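Local structure of glucose-6-phosphate 1-dehydrogenase (Mycobacterium avium, 4LGV) at residues 228-233 and 341-346; 246-251 and 317-322; 348-353 and 376-381. The protein probably catalyses the oxidation of glucose 6-phosphate to 6-phosphogluconolactone, the entry step of the pentose phosphate pathway. All coordinates share one frame; numbering follows the deposited sequence.

Contact 1. Residues 228-233 and 341-346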
# COMPACT_ATOMS: atom_id res chain seq x y z
N THR A 228 5.30 0.98 27.92
CA THR A 228 5.12 1.06 29.37
C THR A 228 5.97 0.00 30.02
O THR A 228 5.86 -1.18 29.70
CB THR A 228 3.66 0.81 29.76
OG1 THR A 228 2.83 1.85 29.24
CG2 THR A 228 3.52 0.77 31.28
N MET A 229 6.83 0.42 30.94
CA MET A 229 7.53 -0.50 31.81
C MET A 229 7.21 -0.17 33.27
O MET A 229 7.71 0.80 33.82
CB MET A 229 9.02 -0.43 31.63
CG MET A 229 9.65 -1.28 32.74
SD MET A 229 11.38 -1.44 32.52
CE MET A 229 11.69 -2.60 33.84
N ALA A 230 6.43 -1.03 33.90
CA ALA A 230 6.01 -0.82 35.28
C ALA A 230 6.52 -1.91 36.20
O ALA A 230 6.49 -3.11 35.86
CB ALA A 230 4.50 -0.75 35.34
N GLU A 231 7.04 -1.51 37.34
CA GLU A 231 7.39 -2.47 38.41
C GLU A 231 6.58 -2.08 39.66
O GLU A 231 6.52 -0.92 40.00
CB GLU A 231 8.90 -2.45 38.67
CG GLU A 231 9.72 -2.96 37.50
CD GLU A 231 11.21 -2.82 37.68
OE1 GLU A 231 11.68 -1.73 38.04
OE2 GLU A 231 11.93 -3.80 37.50
N ASP A 232 5.97 -3.06 40.31
CA ASP A 232 5.10 -2.82 41.46
C ASP A 232 5.87 -2.95 42.75
O ASP A 232 5.37 -3.50 43.72
CB ASP A 232 3.87 -3.77 41.46
CG ASP A 232 4.24 -5.27 41.44
OD1 ASP A 232 5.41 -5.64 41.23
OD2 ASP A 232 3.32 -6.09 41.64
N PHE A 233 7.12 -2.51 42.75
CA PHE A 233 7.97 -2.55 43.94
C PHE A 233 8.92 -1.36 43.87
O PHE A 233 9.13 -0.76 42.80
CB PHE A 233 8.74 -3.88 44.07
CG PHE A 233 9.40 -4.35 42.78
CD1 PHE A 233 10.66 -3.89 42.42
CD2 PHE A 233 8.74 -5.25 41.93
CE1 PHE A 233 11.27 -4.31 41.25
CE2 PHE A 233 9.34 -5.67 40.76
CZ PHE A 233 10.61 -5.20 40.41
N LYS A 341 9.32 2.79 39.12
CA LYS A 341 9.20 1.99 40.34
C LYS A 341 7.92 2.31 41.09
O LYS A 341 7.38 3.41 40.99
CB LYS A 341 10.38 2.28 41.27
CG LYS A 341 11.74 1.99 40.65
CD LYS A 341 12.00 0.49 40.54
CE LYS A 341 13.41 0.24 40.07
NZ LYS A 341 13.68 -1.19 39.87
N ALA A 342 7.45 1.33 41.85
CA ALA A 342 6.29 1.49 42.71
C ALA A 342 5.05 1.92 41.91
O ALA A 342 4.29 2.81 42.32
CB ALA A 342 6.58 2.48 43.84
N LEU A 343 4.84 1.25 40.78
CA LEU A 343 3.63 1.46 39.99
C LEU A 343 2.66 0.34 40.34
O LEU A 343 3.04 -0.58 41.07
CB LEU A 343 4.00 1.51 38.50
CG LEU A 343 4.84 2.72 38.10
CD1 LEU A 343 4.92 2.87 36.58
CD2 LEU A 343 4.32 4.04 38.69
N PRO A 344 1.44 0.36 39.80
CA PRO A 344 0.45 -0.60 40.26
C PRO A 344 0.67 -2.06 39.90
O PRO A 344 0.13 -2.93 40.57
CB PRO A 344 -0.85 -0.12 39.61
CG PRO A 344 -0.61 1.31 39.30
CD PRO A 344 0.84 1.36 38.90
N HIS A 345 1.41 -2.32 38.83
CA HIS A 345 1.63 -3.69 38.37
C HIS A 345 3.04 -3.91 37.86
O HIS A 345 3.77 -2.97 37.61
CB HIS A 345 0.66 -4.02 37.25
CG HIS A 345 -0.77 -3.75 37.58
ND1 HIS A 345 -1.49 -4.52 38.47
CD2 HIS A 345 -1.63 -2.80 37.13
CE1 HIS A 345 -2.73 -4.06 38.55
NE2 HIS A 345 -2.84 -3.02 37.74
N LYS A 346 3.39 -5.19 37.70
CA LYS A 346 4.63 -5.56 37.03
C LYS A 346 4.33 -5.95 35.58
O LYS A 346 3.80 -7.03 35.33
CB LYS A 346 5.31 -6.72 37.75
CG LYS A 346 6.65 -7.09 37.16
CD LYS A 346 7.15 -8.39 37.76
CE LYS A 346 8.39 -8.88 37.04
NZ LYS A 346 9.11 -9.90 37.86
O HOH W 1 1.66 -7.22 38.83
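Glu231 and Lys341 meet in the one salt bridge of this contact, with Lys341 NZ 2.8 Å from Glu231 OE1. The two side chains run side by side and point the same way. Lys341 reaches the carboxylate because its chain bends at chi2 (-73°), while the glutamate is extended beyond CG. The ammonium nitrogen comes from the syn side of OE1, 30° out of the carboxylate plane. The ring of Phe233 lies close by: one face carries Glu231 CB, and its CE1 approaches Lys341 NZ obliquely.

Backbone hydrogen bonds hold the two segments together. Leu343 N donates to Glu231 O at 2.9 Å in a nearly straight bond (167°). Ala342 N gives its hydrogen to Phe233 O at 2.8 Å, but from well above the carbonyl plane. Weaker CA-H...O contacts extend the seam: Lys346 CA approaches Ala230 O at 3.3 Å, and Asp232 CA approaches Leu343 O at 3.1 Å.

Apolar packing is slight. Ala230 CB rests against Leu343 CD1 at 3.8 Å and also lies near the carbonyl O of His345, at 3.3 Å. At the solvent side Asp232 OD1 lies against the Lys346 CB methylene, and a water accepts from Lys346 N at 2.9 Å while donating only a weak hydrogen bond to Asp232 OD2. Beyond CB the extended lysine chain runs on to Gly410 O, to which NZ is hydrogen-bonded, and it makes no salt bridge with Asp232.

Strand 222-230 ends here between neighbours 335-340 and 347-354 of the mixed sheet. The loop containing 341-346 links these two flanking strands, passing over the C-terminal end of 222-230 and binding the residues that follow it, within the large C-terminal beta-alpha domain of glucose-6-phosphate dehydrogenases.

Contact 2. Residues 246-251 and 317-322; sequences GAVRDV and TYVALR
Val319 sets its two methyls against the N-terminal part of helix 246-264, and both Ala247 and Val248 receive them. Its CG2 lies 3.6 Å from Ala247 CB. The side chains of Val248 and Val319 cross at about a right angle. Val248 CG2 meets both branches of the strand residue, lying 3.5 Å from Val319 CG1 and 3.7 Å from Val319 CG2. Val248 presents CG2 because that methyl stands anti to its own carbonyl carbon, with CG1 anti to the backbone N (chi1 174°). Ala247 CB points toward the strand and also touches the backbone of Thr317, its CB lying 3.8 Å from Thr317 C. The contact is wholly buried and apolar.

This is a helix laid across one face of the mixed sheet in the C-terminal domain. The axes of the helix segment and strand 318-322 pass 7.5 Å apart at 78°, which makes the helix nearly perpendicular to the strand and limits the meeting to a short patch near the helix's N-terminal part.

Further out, polar groups fix both partners. Thr317 and Tyr318 both face Gly298 in a classic beta bulge, and the Thr317 hydroxyl is hydrogen-bonded to Tyr457 OH and Tyr300 N. Glu316, just before the strand, ties directly to the helix: its OE2 accepts from Val248 N, and a backbone hydrogen bond joins it to Ala247. Tyr242 of helix 239-243 packs on Ala247 and Thr317 together, while within the helix Asp250 N donates to Gly246 O at 2.9 Å.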
# COMPACT_ATOMS: atom_id res chain seq x y z
N GLY A 246 19.30 6.16 38.56
CA GLY A 246 18.02 6.73 38.17
C GLY A 246 17.37 5.92 37.05
O GLY A 246 18.05 5.19 36.33
N ALA A 247 16.06 6.08 36.89
CA ALA A 247 15.26 5.30 35.94
C ALA A 247 15.74 5.41 34.50
O ALA A 247 15.91 4.42 33.81
CB ALA A 247 13.80 5.70 36.06
N VAL A 248 16.01 6.62 34.04
CA VAL A 248 16.53 6.78 32.66
C VAL A 248 17.75 5.89 32.41
O VAL A 248 17.76 5.10 31.42
CB VAL A 248 16.85 8.23 32.33
CG1 VAL A 248 17.51 8.35 30.97
CG2 VAL A 248 15.58 9.04 32.32
N ARG A 249 18.76 5.97 33.26
CA ARG A 249 19.97 5.16 33.05
C ARG A 249 19.72 3.69 33.29
O ARG A 249 20.37 2.83 32.69
CB ARG A 249 21.11 5.61 33.96
CG ARG A 249 21.68 6.99 33.64
CD ARG A 249 22.85 7.27 34.55
NE ARG A 249 23.40 8.60 34.36
CZ ARG A 249 22.98 9.69 34.99
NH1 ARG A 249 22.00 9.63 35.89
NH2 ARG A 249 23.55 10.86 34.72
N ASP A 250 18.79 3.41 34.19
CA ASP A 250 18.56 2.05 34.65
C ASP A 250 17.84 1.22 33.59
O ASP A 250 18.25 0.11 33.33
CB ASP A 250 17.75 2.06 35.95
CG ASP A 250 17.63 0.70 36.57
OD1 ASP A 250 18.64 -0.04 36.57
OD2 ASP A 250 16.53 0.37 37.08
N VAL A 251 16.77 1.75 33.01
CA VAL A 251 15.90 0.98 32.08
C VAL A 251 15.71 1.55 30.68
O VAL A 251 15.43 0.80 29.72
CB VAL A 251 14.49 0.71 32.68
CG1 VAL A 251 14.59 -0.08 33.97
CG2 VAL A 251 13.77 2.01 33.00
N THR A 317 12.73 7.99 40.04
CA THR A 317 12.36 6.59 40.03
C THR A 317 11.36 6.32 38.92
O THR A 317 10.91 5.20 38.79
CB THR A 317 11.70 6.18 41.36
OG1 THR A 317 10.52 6.96 41.56
CG2 THR A 317 12.65 6.37 42.52
N TYR A 318 10.95 7.37 38.20
CA TYR A 318 9.93 7.28 37.13
C TYR A 318 10.28 8.27 36.04
O TYR A 318 10.78 9.35 36.34
CB TYR A 318 8.55 7.65 37.65
CG TYR A 318 7.45 7.78 36.61
CD1 TYR A 318 7.34 8.91 35.80
CD2 TYR A 318 6.49 6.79 36.45
CE1 TYR A 318 6.34 9.04 34.86
CE2 TYR A 318 5.48 6.90 35.49
CZ TYR A 318 5.41 8.03 34.69
OH TYR A 318 4.42 8.20 33.75
N VAL A 319 10.06 7.87 34.78
CA VAL A 319 10.20 8.79 33.64
C VAL A 319 9.13 8.56 32.62
O VAL A 319 8.83 7.43 32.30
CB VAL A 319 11.43 8.55 32.75
CG1 VAL A 319 12.15 9.87 32.46
CG2 VAL A 319 12.35 7.55 33.37
N ALA A 320 8.66 9.63 32.02
CA ALA A 320 7.81 9.54 30.87
C ALA A 320 8.36 10.51 29.84
O ALA A 320 8.78 11.60 30.20
CB ALA A 320 6.40 9.89 31.21
N LEU A 321 8.40 10.08 28.57
CA LEU A 321 9.06 10.86 27.54
C LEU A 321 8.46 10.64 26.15
O LEU A 321 7.71 9.70 25.92
CB LEU A 321 10.55 10.57 27.52
CG LEU A 321 10.98 9.15 27.13
CD1 LEU A 321 11.06 8.93 25.60
CD2 LEU A 321 12.32 8.83 27.76
N ARG A 322 8.78 11.54 25.25
CA ARG A 322 8.35 11.46 23.88
C ARG A 322 9.57 11.38 23.00
O ARG A 322 10.47 12.16 23.15
CB ARG A 322 7.50 12.68 23.48
CG ARG A 322 7.03 12.68 22.03
CD ARG A 322 6.15 13.92 21.76
NE ARG A 322 5.59 13.92 20.41
CZ ARG A 322 4.48 14.58 20.03
NH1 ARG A 322 3.76 15.32 20.88
NH2 ARG A 322 4.07 14.52 18.77

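Contact 3. Residues 348-353 and 376-381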
# COMPACT_ATOMS: atom_id res chain seq x y z
N THR A 348 5.61 -4.99 31.22
CA THR A 348 6.27 -4.23 30.16
C THR A 348 5.51 -4.49 28.89
O THR A 348 5.33 -5.65 28.48
CB THR A 348 7.73 -4.65 29.97
OG1 THR A 348 8.43 -4.39 31.19
CG2 THR A 348 8.38 -3.85 28.88
N GLU A 349 5.06 -3.41 28.27
CA GLU A 349 4.14 -3.48 27.15
C GLU A 349 4.54 -2.49 26.05
O GLU A 349 5.05 -1.41 26.32
CB GLU A 349 2.73 -3.09 27.68
CG GLU A 349 1.69 -2.74 26.66
CD GLU A 349 0.37 -2.30 27.25
OE1 GLU A 349 0.10 -1.06 27.31
OE2 GLU A 349 -0.40 -3.19 27.63
N VAL A 350 4.35 -2.91 24.82
CA VAL A 350 4.49 -2.04 23.66
C VAL A 350 3.09 -2.02 23.03
O VAL A 350 2.59 -3.05 22.59
CB VAL A 350 5.51 -2.56 22.66
CG1 VAL A 350 5.62 -1.61 21.44
CG2 VAL A 350 6.87 -2.70 23.30
N ARG A 351 2.46 -0.85 23.01
CA ARG A 351 1.08 -0.76 22.54
C ARG A 351 1.08 0.09 21.30
O ARG A 351 1.46 1.24 21.33
CB ARG A 351 0.19 -0.12 23.62
CG ARG A 351 -1.28 0.03 23.22
CD ARG A 351 -2.10 0.47 24.40
NE ARG A 351 -2.16 -0.57 25.40
CZ ARG A 351 -3.15 -1.43 25.55
NH1 ARG A 351 -4.19 -1.37 24.75
NH2 ARG A 351 -3.07 -2.36 26.50
N MET A 352 0.65 -0.49 20.19
CA MET A 352 0.65 0.23 18.92
C MET A 352 -0.78 0.55 18.51
O MET A 352 -1.60 -0.37 18.37
CB MET A 352 1.35 -0.62 17.89
CG MET A 352 2.75 -1.00 18.30
SD MET A 352 3.40 -2.19 17.14
CE MET A 352 4.16 -0.97 16.13
N PHE A 353 -1.10 1.84 18.36
CA PHE A 353 -2.41 2.30 17.98
C PHE A 353 -2.50 2.40 16.49
O PHE A 353 -1.61 3.04 15.86
CB PHE A 353 -2.67 3.70 18.54
CG PHE A 353 -2.78 3.76 20.04
CD1 PHE A 353 -1.66 3.91 20.81
CD2 PHE A 353 -3.99 3.62 20.66
CE1 PHE A 353 -1.74 4.00 22.20
CE2 PHE A 353 -4.09 3.68 22.05
CZ PHE A 353 -2.96 3.87 22.82
N LEU A 376 1.81 -5.78 22.54
CA LEU A 376 2.83 -6.76 22.82
C LEU A 376 3.23 -6.69 24.30
O LEU A 376 3.81 -5.70 24.71
CB LEU A 376 4.07 -6.47 21.95
CG LEU A 376 3.84 -6.36 20.45
CD1 LEU A 376 5.09 -5.94 19.74
CD2 LEU A 376 3.38 -7.67 19.86
N ARG A 377 2.90 -7.71 25.09
CA ARG A 377 3.42 -7.82 26.42
C ARG A 377 4.80 -8.49 26.34
O ARG A 377 4.92 -9.61 25.88
CB ARG A 377 2.48 -8.64 27.34
CG ARG A 377 2.95 -8.59 28.79
CD ARG A 377 1.96 -9.15 29.82
NE ARG A 377 1.57 -10.50 29.49
CZ ARG A 377 0.35 -10.88 29.16
NH1 ARG A 377 -0.66 -10.01 29.21
NH2 ARG A 377 0.12 -12.13 28.81
N ILE A 378 5.82 -7.75 26.72
CA ILE A 378 7.22 -8.18 26.63
C ILE A 378 7.53 -9.01 27.87
O ILE A 378 8.27 -9.97 27.79
CB ILE A 378 8.17 -6.95 26.62
CG1 ILE A 378 7.86 -6.02 25.44
CG2 ILE A 378 9.63 -7.36 26.56
CD1 ILE A 378 7.77 -6.71 24.11
N ASP A 379 6.96 -8.62 29.01
CA ASP A 379 7.25 -9.24 30.30
C ASP A 379 6.17 -8.81 31.30
O ASP A 379 5.64 -7.70 31.20
CB ASP A 379 8.63 -8.78 30.80
CG ASP A 379 9.05 -9.44 32.09
OD1 ASP A 379 9.28 -10.67 32.09
OD2 ASP A 379 9.15 -8.72 33.13
N PRO A 380 5.78 -9.71 32.21
CA PRO A 380 6.04 -11.12 32.17
C PRO A 380 5.12 -11.79 31.22
O PRO A 380 4.24 -11.15 30.66
CB PRO A 380 5.72 -11.59 33.62
CG PRO A 380 4.68 -10.63 34.14
CD PRO A 380 4.89 -9.33 33.34
N ASP A 381 5.32 -13.10 31.06
CA ASP A 381 4.36 -13.94 30.36
C ASP A 381 4.04 -13.35 28.99
O ASP A 381 2.92 -12.92 28.71
CB ASP A 381 3.10 -14.11 31.21
CG ASP A 381 2.15 -15.11 30.64
OD1 ASP A 381 2.52 -15.84 29.68
OD2 ASP A 381 1.01 -15.17 31.14
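Thr348 N opens the pairing with a bond of 2.7 Å to Asp379 O. The carbonyl of the same residue accepts Ile378 N at 2.8 Å and, weakly, Asp379 N. Ile378 and Asp379 thus both face Thr348, a classic beta bulge that shifts the antiparallel register by one. A chi1 of -61° places the threonine OG1 beside the backbone N and CG2 anti to it, with CG2 3.8 Å from Ile378 CB.

Glu349 forms a non-hydrogen-bonded pair with Arg377, and Glu349 CA lies 3.3 Å from Leu376 O in a CA-H...O contact. The glutamate side chain turns to the opposite face from Thr348 and extends to Arg351 in its own strand. Arg351 grips it side-on, NE to OE1 and NH2 to OE2. NE holds OE1 in the guanidinium plane, yet approaches from above the carboxylate, 61° out of its plane. Trp481 N is a further donor to Glu349 OE2. Opposite Glu349, Arg377, bent at chi3, turns its guanidinium toward the following residues, where NE and NH2 both donate to Asp381 O, NH2 at 2.9 Å; Trp481 holds it too, through its carbonyl O and a cation-pi contact with its ring.

Val350 returns to the face of Thr348 and exchanges two backbone bonds with Leu376. Leu376 N to Val350 O measures 2.8 Å and is almost perfectly straight (178°). Val350 CG2 touches Ile378 CG1 at 4.1 Å, and helix 246-264 covers this face through Val259 and Val263.

The two faces therefore differ in chemistry: one is mostly apolar near Val350, Leu376 and Ile378, while on the other the buried Glu349 and Arg351 are paired, which probably offsets the cost of burying their charges.

From the N terminus, strand 222-230 and the residues after it enter contact 1, whose partner at 341-346 arrives more than a hundred residues later. Within that long loop the chain forms helix 246-264 and returns as strand 318-323, so contact 2 both opens and closes while contact 1 is still open. Contact 3 follows in series, joining strands 347-354 and 373-379 across a short excursion. Contacts 1 and 2 meet directly, with Lys341 N probably bonded to Thr317 O; contacts 1 and 3 meet where Thr228 O probably accepts Glu349 N. Contacts 2 and 3 do not touch, but all three reach one mixed sheet.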